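Local coordinates for protein beta-glucuronidase (Dictyoglomus thermophilum, PDB 6XXW) that probably hydrolyses beta-D-glucuronides to release glucuronic acid, as a member of glycoside hydrolase family 2, at residues Gly117-Glu122 and Met395-Ala400; Phe299-Phe304 and Ser407-Ser412; Glu347-Ala352 and Ile357-Glu362. All coordinates share one frame; numbering follows the deposited sequence.

Of the segments described, Gly117-Glu122 comes first along the chain, in the sugar-binding domain of family 2. Interaction 1 joins this segment to Met395-Ala400, on a helix of the TIM barrel domain, and closes a very long loop. Before that loop ends, the chain enters the barrel at Phe299-Phe304. Interaction 2 joins this strand, through side chains, to Ser407-Ser412, so interactions 1 and 2 cross along the chain. Interaction 3 is local. It folds helix segment Glu347-Ala352 back on strand segment Ile357-Glu362, and it falls within both larger loops. Its strand neighbours the second strand of interaction 2, where Ser412 OG and Glu362 OE1 lie 2.7 Å apart.

Interaction 1 of 3, residues Gly117-Glu122 and Met395-Ala400; sequences GFLPFE and MRELIA
Leu119 reaches from a loop of the sugar-binding domain to the side of a helix of the barrel domain, where it meets Glu397 and Leu398. The apolar part rests on its two methyl groups. CD1 of Leu119 lies against the side-chain root of Glu397, 3.7 Å from its CB. CD1 of Leu119 is also 4.0 Å from the backbone N of Leu398. The other methyl, CD2 of Leu119, packs on CD1 of Leu398 at 4.2 Å.

The polar part goes through water. One water donates to Pro120 O at 2.6 Å and to Glu397 OE1 at 2.8 Å. No direct hydrogen bond joins the two segments. Glu397 turns its CG anti to its own carbonyl carbon (chi1 -67°) and then runs extended. This brings OE1 of Glu397 to 3.8 Å from CB of Leu119, and up to the water. OE1 also bonds His114, so two partners bind the same oxygen, which probably limits the movement of the carboxylate at the domain boundary.

Pro343 touches both Leu119 and Leu398 and covers this apolar patch. On the sugar-binding side, Phe121 stacks on His114 and pairs with Val95 of strand 90-99. On the barrel side, helix 385-402 packs against helix 422-438 through Met395 and Ile399, and Arg396 makes a salt bridge with Glu434 of that helix.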
loop_
_atom_site.group_PDB
_atom_site.type_symbol
_atom_site.label_atom_id
_atom_site.label_comp_id
_atom_site.label_asym_id
_atom_site.label_seq_id
_atom_site.Cartn_x
_atom_site.Cartn_y
_atom_site.Cartn_z
ATOM N N GLY A 117 -8.205 -29.534 18.535
ATOM C CA GLY A 117 -7.413 -29.302 17.348
ATOM C C GLY A 117 -5.972 -28.876 17.532
ATOM O O GLY A 117 -5.337 -28.540 16.527
ATOM N N PHE A 118 -5.420 -28.884 18.758
ATOM C CA PHE A 118 -4.100 -28.297 18.980
ATOM C C PHE A 118 -3.161 -29.194 19.778
ATOM O O PHE A 118 -2.115 -28.721 20.249
ATOM C CB PHE A 118 -4.256 -26.935 19.654
ATOM C CG PHE A 118 -5.156 -26.029 18.888
ATOM C CD1 PHE A 118 -4.657 -25.257 17.850
ATOM C CD2 PHE A 118 -6.510 -26.013 19.145
ATOM C CE1 PHE A 118 -5.496 -24.450 17.112
ATOM C CE2 PHE A 118 -7.358 -25.202 18.408
ATOM C CZ PHE A 118 -6.846 -24.426 17.394
ATOM N N LEU A 119 -3.479 -30.481 19.901
ATOM C CA LEU A 119 -2.585 -31.417 20.571
ATOM C C LEU A 119 -2.516 -32.721 19.787
ATOM O O LEU A 119 -3.447 -33.053 19.043
ATOM C CB LEU A 119 -3.037 -31.678 22.020
ATOM C CG LEU A 119 -2.794 -30.493 22.968
ATOM C CD1 LEU A 119 -3.531 -30.693 24.289
ATOM C CD2 LEU A 119 -1.311 -30.199 23.217
ATOM N N PRO A 120 -1.419 -33.461 19.911
ATOM C CA PRO A 120 -1.212 -34.637 19.061
ATOM C C PRO A 120 -1.937 -35.874 19.574
ATOM O O PRO A 120 -2.328 -35.979 20.740
ATOM C CB PRO A 120 0.302 -34.847 19.125
ATOM C CG PRO A 120 0.662 -34.362 20.480
ATOM C CD PRO A 120 -0.237 -33.184 20.755
ATOM N N PHE A 121 -2.089 -36.841 18.671
ATOM C CA PHE A 121 -2.702 -38.104 19.050
ATOM C C PHE A 121 -2.077 -39.201 18.218
ATOM O O PHE A 121 -1.565 -38.953 17.124
ATOM C CB PHE A 121 -4.232 -38.087 18.884
ATOM C CG PHE A 121 -4.709 -37.545 17.556
ATOM C CD1 PHE A 121 -4.724 -36.178 17.303
ATOM C CD2 PHE A 121 -5.184 -38.399 16.579
ATOM C CE1 PHE A 121 -5.178 -35.681 16.089
ATOM C CE2 PHE A 121 -5.637 -37.911 15.369
ATOM C CZ PHE A 121 -5.642 -36.550 15.124
ATOM N N GLU A 122 -2.123 -40.420 18.748
ATOM C CA GLU A 122 -1.420 -41.517 18.106
ATOM C C GLU A 122 -2.072 -42.838 18.464
ATOM O O GLU A 122 -2.863 -42.935 19.403
ATOM C CB GLU A 122 0.063 -41.534 18.497
ATOM C CG GLU A 122 0.315 -41.776 19.966
ATOM C CD GLU A 122 1.788 -41.989 20.270
ATOM O OE1 GLU A 122 2.645 -41.511 19.487
ATOM O OE2 GLU A 122 2.092 -42.639 21.293
ATOM N N MET A 395 -5.683 -30.024 29.796
ATOM C CA MET A 395 -4.555 -29.710 30.677
ATOM C C MET A 395 -3.683 -30.938 30.916
ATOM O O MET A 395 -2.450 -30.833 30.969
ATOM C CB MET A 395 -5.044 -29.148 32.023
ATOM C CG MET A 395 -5.937 -27.912 31.953
ATOM S SD MET A 395 -5.270 -26.599 30.887
ATOM C CE MET A 395 -3.678 -26.284 31.642
ATOM N N ARG A 396 -4.300 -32.113 31.070
ATOM C CA ARG A 396 -3.505 -33.326 31.250
ATOM C C ARG A 396 -2.678 -33.630 30.006
ATOM O O ARG A 396 -1.489 -33.942 30.113
ATOM C CB ARG A 396 -4.410 -34.507 31.609
ATOM C CG ARG A 396 -5.194 -34.287 32.890
ATOM C CD ARG A 396 -6.194 -35.414 33.177
ATOM N NE ARG A 396 -7.157 -35.058 34.224
ATOM C CZ ARG A 396 -8.478 -35.167 34.094
ATOM N NH1 ARG A 396 -8.998 -35.601 32.956
ATOM N NH2 ARG A 396 -9.283 -34.832 35.097
ATOM N N GLU A 397 -3.282 -33.523 28.816
ATOM C CA GLU A 397 -2.551 -33.793 27.576
ATOM C C GLU A 397 -1.436 -32.776 27.355
ATOM O O GLU A 397 -0.360 -33.106 26.828
ATOM C CB GLU A 397 -3.501 -33.757 26.378
ATOM C CG GLU A 397 -4.553 -34.861 26.319
ATOM C CD GLU A 397 -5.431 -34.772 25.067
ATOM O OE1 GLU A 397 -4.924 -34.383 23.992
ATOM O OE2 GLU A 397 -6.632 -35.101 25.154
ATOM N N LEU A 398 -1.695 -31.525 27.713
ATOM C CA LEU A 398 -0.746 -30.452 27.443
ATOM C C LEU A 398 0.476 -30.569 28.342
ATOM O O LEU A 398 1.616 -30.489 27.877
ATOM C CB LEU A 398 -1.442 -29.107 27.636
ATOM C CG LEU A 398 -0.590 -27.843 27.627
ATOM C CD1 LEU A 398 0.136 -27.684 26.297
ATOM C CD2 LEU A 398 -1.470 -26.631 27.924
ATOM N N ILE A 399 0.254 -30.775 29.637
ATOM C CA ILE A 399 1.375 -30.938 30.550
ATOM C C ILE A 399 2.145 -32.216 30.232
ATOM O O ILE A 399 3.380 -32.237 30.282
ATOM C CB ILE A 399 0.863 -30.889 32.003
ATOM C CG1 ILE A 399 0.328 -29.476 32.290
ATOM C CG2 ILE A 399 1.958 -31.295 32.984
ATOM C CD1 ILE A 399 -0.365 -29.323 33.625
ATOM N N ALA A 400 1.441 -33.298 29.875
ATOM C CA ALA A 400 2.145 -34.527 29.512
ATOM C C ALA A 400 3.041 -34.308 28.297
ATOM O O ALA A 400 4.134 -34.884 28.204
ATOM C CB ALA A 400 1.146 -35.661 29.248
HETATM O O HOH W 1 -2.294 -35.102 23.181
#

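Interaction 2 of 3, residues Phe299-Phe304 and Ser407-Ser412; sequences FYFKGF and SVIMWS
Phe301 and Ile409 point at each other from strands that are not neighbours in the sheet. The contact between the segments is wholly apolar, with no hydrogen bond across it. The CD1 methyl of Ile409 sits at the edge of the Phe301 ring, near its plane. CD1 of Ile409 lies 3.8 Å from CE2 of Phe301 and 4.1 Å from CZ of Phe301, so the far corner of the ring does the touching. CG1 of Ile409 is held between its backbone N and carbonyl carbon (chi1 43°), and it carries CD1 forward to the ring. Met410 adds a looser contact. CE of Met410 lies 4.5 Å from CZ of Phe301 and approaches obliquely.

Two aromatic neighbours also touch the ring. CD2 of Phe299 stands 3.7 Å above one face of the Phe301 ring, over its centre. Phe292, on the hairpin strand 291-294, meets Phe301 edge to face. The edge of the Phe301 ring is turned toward Ile409 on strand 408-415.

The backbones stay far apart, with the CA atoms of Phe301 and Ile409 11.3 Å from each other. Strands 336-338 and 358-362 come between the two in the sheet. Large apolar side chains meeting across the interior are characteristic of a TIM barrel, here near the N-terminal ends of its parallel strands.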
loop_
_atom_site.group_PDB
_atom_site.type_symbol
_atom_site.label_atom_id
_atom_site.label_comp_id
_atom_site.label_asym_id
_atom_site.label_seq_id
_atom_site.Cartn_x
_atom_site.Cartn_y
_atom_site.Cartn_z
ATOM N N PHE A 299 12.771 -11.609 36.835
ATOM C CA PHE A 299 12.591 -11.529 35.389
ATOM C C PHE A 299 11.684 -10.357 35.007
ATOM O O PHE A 299 10.809 -9.949 35.777
ATOM C CB PHE A 299 11.983 -12.843 34.885
ATOM C CG PHE A 299 12.055 -13.047 33.387
ATOM C CD1 PHE A 299 13.263 -12.985 32.711
ATOM C CD2 PHE A 299 10.907 -13.353 32.668
ATOM C CE1 PHE A 299 13.326 -13.205 31.335
ATOM C CE2 PHE A 299 10.956 -13.566 31.273
ATOM C CZ PHE A 299 12.159 -13.495 30.614
ATOM N N TYR A 300 11.893 -9.824 33.800
ATOM C CA TYR A 300 10.951 -8.894 33.176
ATOM C C TYR A 300 10.617 -9.397 31.779
ATOM O O TYR A 300 11.503 -9.473 30.920
ATOM C CB TYR A 300 11.502 -7.462 33.102
ATOM C CG TYR A 300 10.432 -6.478 32.647
ATOM C CD1 TYR A 300 10.299 -6.119 31.299
ATOM C CD2 TYR A 300 9.520 -5.949 33.560
ATOM C CE1 TYR A 300 9.297 -5.235 30.891
ATOM C CE2 TYR A 300 8.526 -5.074 33.169
ATOM C CZ TYR A 300 8.405 -4.720 31.841
ATOM O OH TYR A 300 7.401 -3.838 31.489
ATOM N N PHE A 301 9.346 -9.738 31.551
ATOM C CA PHE A 301 8.924 -10.233 30.243
ATOM C C PHE A 301 8.920 -9.104 29.227
ATOM O O PHE A 301 8.278 -8.072 29.439
ATOM C CB PHE A 301 7.510 -10.821 30.283
ATOM C CG PHE A 301 7.380 -12.071 31.074
ATOM C CD1 PHE A 301 7.283 -12.025 32.458
ATOM C CD2 PHE A 301 7.313 -13.298 30.436
ATOM C CE1 PHE A 301 7.144 -13.194 33.200
ATOM C CE2 PHE A 301 7.169 -14.476 31.180
ATOM C CZ PHE A 301 7.080 -14.409 32.556
ATOM N N LYS A 302 9.555 -9.372 28.103
ATOM C CA LYS A 302 9.532 -8.456 26.951
ATOM C C LYS A 302 9.087 -9.303 25.764
ATOM O O LYS A 302 9.817 -10.144 25.388
ATOM C CB LYS A 302 10.910 -7.842 26.707
ATOM C CG LYS A 302 11.440 -6.948 27.805
ATOM C CD LYS A 302 12.850 -6.503 27.593
ATOM C CE LYS A 302 13.812 -7.605 27.243
ATOM N NZ LYS A 302 15.190 -7.102 27.124
ATOM N N GLY A 303 7.901 -9.061 25.223
ATOM C CA GLY A 303 7.509 -9.957 24.138
ATOM C C GLY A 303 6.140 -9.732 23.555
ATOM O O GLY A 303 5.682 -8.643 23.527
ATOM N N PHE A 304 5.580 -11.001 23.124
ATOM C CA PHE A 304 4.392 -10.880 22.283
ATOM C C PHE A 304 3.340 -11.910 22.632
ATOM O O PHE A 304 3.605 -12.826 23.330
ATOM C CB PHE A 304 4.775 -11.008 20.807
ATOM C CG PHE A 304 5.673 -9.909 20.316
ATOM C CD1 PHE A 304 5.147 -8.692 19.915
ATOM C CD2 PHE A 304 7.044 -10.092 20.255
ATOM C CE1 PHE A 304 5.972 -7.679 19.465
ATOM C CE2 PHE A 304 7.873 -9.082 19.804
ATOM C CZ PHE A 304 7.336 -7.874 19.409
ATOM N N SER A 407 11.744 -24.047 28.199
ATOM C CA SER A 407 11.208 -22.774 27.726
ATOM C C SER A 407 9.820 -22.482 28.287
ATOM O O SER A 407 9.473 -21.308 28.473
ATOM C CB SER A 407 11.171 -22.758 26.193
ATOM O OG SER A 407 10.270 -23.745 25.681
ATOM N N VAL A 408 9.005 -23.512 28.551
ATOM C CA VAL A 408 7.702 -23.268 29.167
ATOM C C VAL A 408 7.913 -22.911 30.634
ATOM O O VAL A 408 8.424 -23.721 31.423
ATOM C CB VAL A 408 6.773 -24.485 29.037
ATOM C CG1 VAL A 408 5.423 -24.185 29.741
ATOM C CG2 VAL A 408 6.554 -24.889 27.594
ATOM N N ILE A 409 7.488 -21.708 31.023
ATOM C CA ILE A 409 7.705 -21.237 32.383
ATOM C C ILE A 409 6.419 -20.878 33.097
ATOM O O ILE A 409 6.475 -20.415 34.228
ATOM C CB ILE A 409 8.695 -20.051 32.430
ATOM C CG1 ILE A 409 8.417 -19.048 31.312
ATOM C CG2 ILE A 409 10.139 -20.573 32.358
ATOM C CD1 ILE A 409 7.129 -18.302 31.424
ATOM N N MET A 410 5.262 -21.078 32.471
ATOM C CA MET A 410 3.975 -20.724 33.067
ATOM C C MET A 410 2.880 -21.312 32.198
ATOM O O MET A 410 3.005 -21.352 30.971
ATOM C CB MET A 410 3.790 -19.199 33.179
ATOM C CG MET A 410 2.478 -18.776 33.843
ATOM S SD MET A 410 2.553 -17.238 34.790
ATOM C CE MET A 410 2.992 -16.026 33.511
ATOM N N TRP A 411 1.793 -21.740 32.839
ATOM C CA TRP A 411 0.601 -22.192 32.135
ATOM C C TRP A 411 -0.489 -21.130 32.224
ATOM O O TRP A 411 -0.753 -20.588 33.309
ATOM C CB TRP A 411 0.057 -23.504 32.732
ATOM C CG TRP A 411 1.060 -24.633 32.836
ATOM C CD1 TRP A 411 1.577 -25.155 33.987
ATOM C CD2 TRP A 411 1.626 -25.397 31.756
ATOM N NE1 TRP A 411 2.443 -26.185 33.694
ATOM C CE2 TRP A 411 2.487 -26.359 32.334
ATOM C CE3 TRP A 411 1.494 -25.360 30.362
ATOM C CZ2 TRP A 411 3.232 -27.264 31.564
ATOM C CZ3 TRP A 411 2.239 -26.282 29.586
ATOM C CH2 TRP A 411 3.087 -27.215 30.197
ATOM N N SER A 412 -1.153 -20.864 31.097
ATOM C CA SER A 412 -2.327 -19.990 31.066
ATOM C C SER A 412 -3.565 -20.846 30.844
ATOM O O SER A 412 -3.628 -21.607 29.876
ATOM C CB SER A 412 -2.218 -18.929 29.972
ATOM O OG SER A 412 -3.432 -18.187 29.909
#

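Interaction 3 of 3, residues Glu347-Ala352 and Ile357-Glu362; sequences EILFLA and IAVIEE
Ala352 and Leu349 face Val359 in the apolar centre of this contact, between the helix and the second strand of a beta-alpha-beta unit of the TIM barrel. The unit consists of strand 336-338, helix 346-355 and strand 358-362. The helix and strand segments run nearly antiparallel, at 149°, with their axes 9.3 Å apart at closest.

The two methyls of Val359 divide the work. CG2 of Val359 meets the CB of Ala352 at 3.7 Å, and CG1 of Val359 meets CD2 of Leu349 at 4.0 Å. The side chains of Leu349 and Val359 cross at about a right angle. At the turn, CB of Ala352 also lies near CB of Ile357. Phe337, on the first strand of the unit, touches Val359 and Ile357, and so lines the same layer.

Further along the strand the contact becomes mixed. Glu361 has CG anti to its backbone N (chi1 -175°) and an extended chain, which carries the carboxylate to Leu349. There OE1 of Glu361 lies 3.5 Å from the CD1 methyl of Leu349. The charge is answered elsewhere: OE2 makes a salt bridge with Arg401, of the next helix, 385-402. That pairing would be expected to stabilise a charged carboxylate in a buried place.

At the other end, the turn from helix to strand is closed by the backbone. Ile357 O is buried here and has no hydrogen-bond partner in the model. Ile357 N, by contrast, donates to Ala352 O, five residues back, over 3.1 Å, and the bond is nearly straight at 170°.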
loop_
_atom_site.group_PDB
_atom_site.type_symbol
_atom_site.label_atom_id
_atom_site.label_comp_id
_atom_site.label_asym_id
_atom_site.label_seq_id
_atom_site.Cartn_x
_atom_site.Cartn_y
_atom_site.Cartn_z
ATOM N N GLU A 347 7.505 -28.450 17.835
ATOM C CA GLU A 347 8.628 -27.853 17.121
ATOM C C GLU A 347 8.929 -26.449 17.627
ATOM O O GLU A 347 10.093 -26.087 17.829
ATOM C CB GLU A 347 8.314 -27.838 15.620
ATOM C CG GLU A 347 8.488 -29.192 14.911
ATOM C CD GLU A 347 7.277 -30.129 15.025
ATOM O OE1 GLU A 347 6.272 -29.776 15.688
ATOM O OE2 GLU A 347 7.339 -31.235 14.440
ATOM N N ILE A 348 7.893 -25.642 17.872
ATOM C CA ILE A 348 8.144 -24.279 18.332
ATOM C C ILE A 348 8.751 -24.278 19.741
ATOM O O ILE A 348 9.616 -23.449 20.058
ATOM C CB ILE A 348 6.853 -23.448 18.248
ATOM C CG1 ILE A 348 6.630 -23.020 16.791
ATOM C CG2 ILE A 348 6.928 -22.214 19.177
ATOM C CD1 ILE A 348 5.273 -22.339 16.568
ATOM N N LEU A 349 8.342 -25.221 20.596
ATOM C CA LEU A 349 8.911 -25.267 21.945
ATOM C C LEU A 349 10.367 -25.741 21.937
ATOM O O LEU A 349 11.184 -25.246 22.729
ATOM C CB LEU A 349 8.059 -26.158 22.858
ATOM C CG LEU A 349 6.646 -25.625 23.105
ATOM C CD1 LEU A 349 5.960 -26.462 24.154
ATOM C CD2 LEU A 349 6.686 -24.173 23.553
ATOM N N PHE A 350 10.716 -26.697 21.062
ATOM C CA PHE A 350 12.121 -27.088 20.941
ATOM C C PHE A 350 12.970 -25.912 20.481
ATOM O O PHE A 350 14.101 -25.730 20.951
ATOM C CB PHE A 350 12.283 -28.262 19.975
ATOM C CG PHE A 350 11.915 -29.589 20.568
ATOM C CD1 PHE A 350 12.750 -30.211 21.489
ATOM C CD2 PHE A 350 10.727 -30.214 20.214
ATOM C CE1 PHE A 350 12.404 -31.443 22.044
ATOM C CE2 PHE A 350 10.374 -31.435 20.770
ATOM C CZ PHE A 350 11.217 -32.047 21.685
ATOM N N LEU A 351 12.434 -25.094 19.566
ATOM C CA LEU A 351 13.144 -23.893 19.145
ATOM C C LEU A 351 13.242 -22.879 20.281
ATOM O O LEU A 351 14.295 -22.261 20.476
ATOM C CB LEU A 351 12.459 -23.278 17.923
ATOM C CG LEU A 351 12.576 -24.070 16.615
ATOM C CD1 LEU A 351 11.739 -23.406 15.509
ATOM C CD2 LEU A 351 14.046 -24.145 16.218
ATOM N N ALA A 352 12.162 -22.690 21.050
ATOM C CA ALA A 352 12.262 -21.762 22.170
ATOM C C ALA A 352 13.323 -22.228 23.165
ATOM O O ALA A 352 14.052 -21.399 23.734
ATOM C CB ALA A 352 10.905 -21.584 22.838
ATOM N N ILE A 357 13.950 -18.436 24.795
ATOM C CA ILE A 357 12.758 -17.604 24.835
ATOM C C ILE A 357 11.801 -18.229 25.840
ATOM O O ILE A 357 11.494 -19.420 25.751
ATOM C CB ILE A 357 12.098 -17.488 23.447
ATOM C CG1 ILE A 357 13.068 -16.856 22.433
ATOM C CG2 ILE A 357 10.749 -16.734 23.551
ATOM C CD1 ILE A 357 13.342 -15.361 22.652
ATOM N N ALA A 358 11.357 -17.436 26.810
ATOM C CA ALA A 358 10.448 -17.930 27.830
ATOM C C ALA A 358 9.037 -17.958 27.266
ATOM O O ALA A 358 8.594 -16.995 26.637
ATOM C CB ALA A 358 10.515 -17.047 29.078
ATOM N N VAL A 359 8.326 -19.057 27.492
ATOM C CA VAL A 359 7.021 -19.281 26.887
ATOM C C VAL A 359 5.968 -19.413 27.986
ATOM O O VAL A 359 6.126 -20.210 28.917
ATOM C CB VAL A 359 7.037 -20.533 25.991
ATOM C CG1 VAL A 359 5.651 -20.826 25.475
ATOM C CG2 VAL A 359 8.014 -20.334 24.831
ATOM N N ILE A 360 4.900 -18.635 27.871
ATOM C CA ILE A 360 3.664 -18.882 28.612
ATOM C C ILE A 360 2.786 -19.703 27.682
ATOM O O ILE A 360 2.304 -19.189 26.671
ATOM C CB ILE A 360 2.961 -17.572 29.012
ATOM C CG1 ILE A 360 3.888 -16.670 29.834
ATOM C CG2 ILE A 360 1.683 -17.873 29.797
ATOM C CD1 ILE A 360 3.401 -15.223 29.966
ATOM N N GLU A 361 2.562 -20.975 27.999
ATOM C CA GLU A 361 1.770 -21.799 27.100
ATOM C C GLU A 361 0.334 -21.882 27.594
ATOM O O GLU A 361 0.085 -22.108 28.783
ATOM C CB GLU A 361 2.357 -23.195 26.923
ATOM C CG GLU A 361 1.579 -23.979 25.876
ATOM C CD GLU A 361 2.380 -25.099 25.280
ATOM O OE1 GLU A 361 3.122 -25.749 26.045
ATOM O OE2 GLU A 361 2.266 -25.318 24.054
ATOM N N GLU A 362 -0.603 -21.689 26.670
ATOM C CA GLU A 362 -1.995 -21.425 26.985
ATOM C C GLU A 362 -2.902 -22.514 26.423
ATOM O O GLU A 362 -2.737 -22.951 25.274
ATOM C CB GLU A 362 -2.396 -20.056 26.420
ATOM C CG GLU A 362 -3.801 -19.629 26.729
ATOM C CD GLU A 362 -3.972 -18.155 26.480
ATOM O OE1 GLU A 362 -3.482 -17.351 27.315
ATOM O OE2 GLU A 362 -4.572 -17.807 25.443
#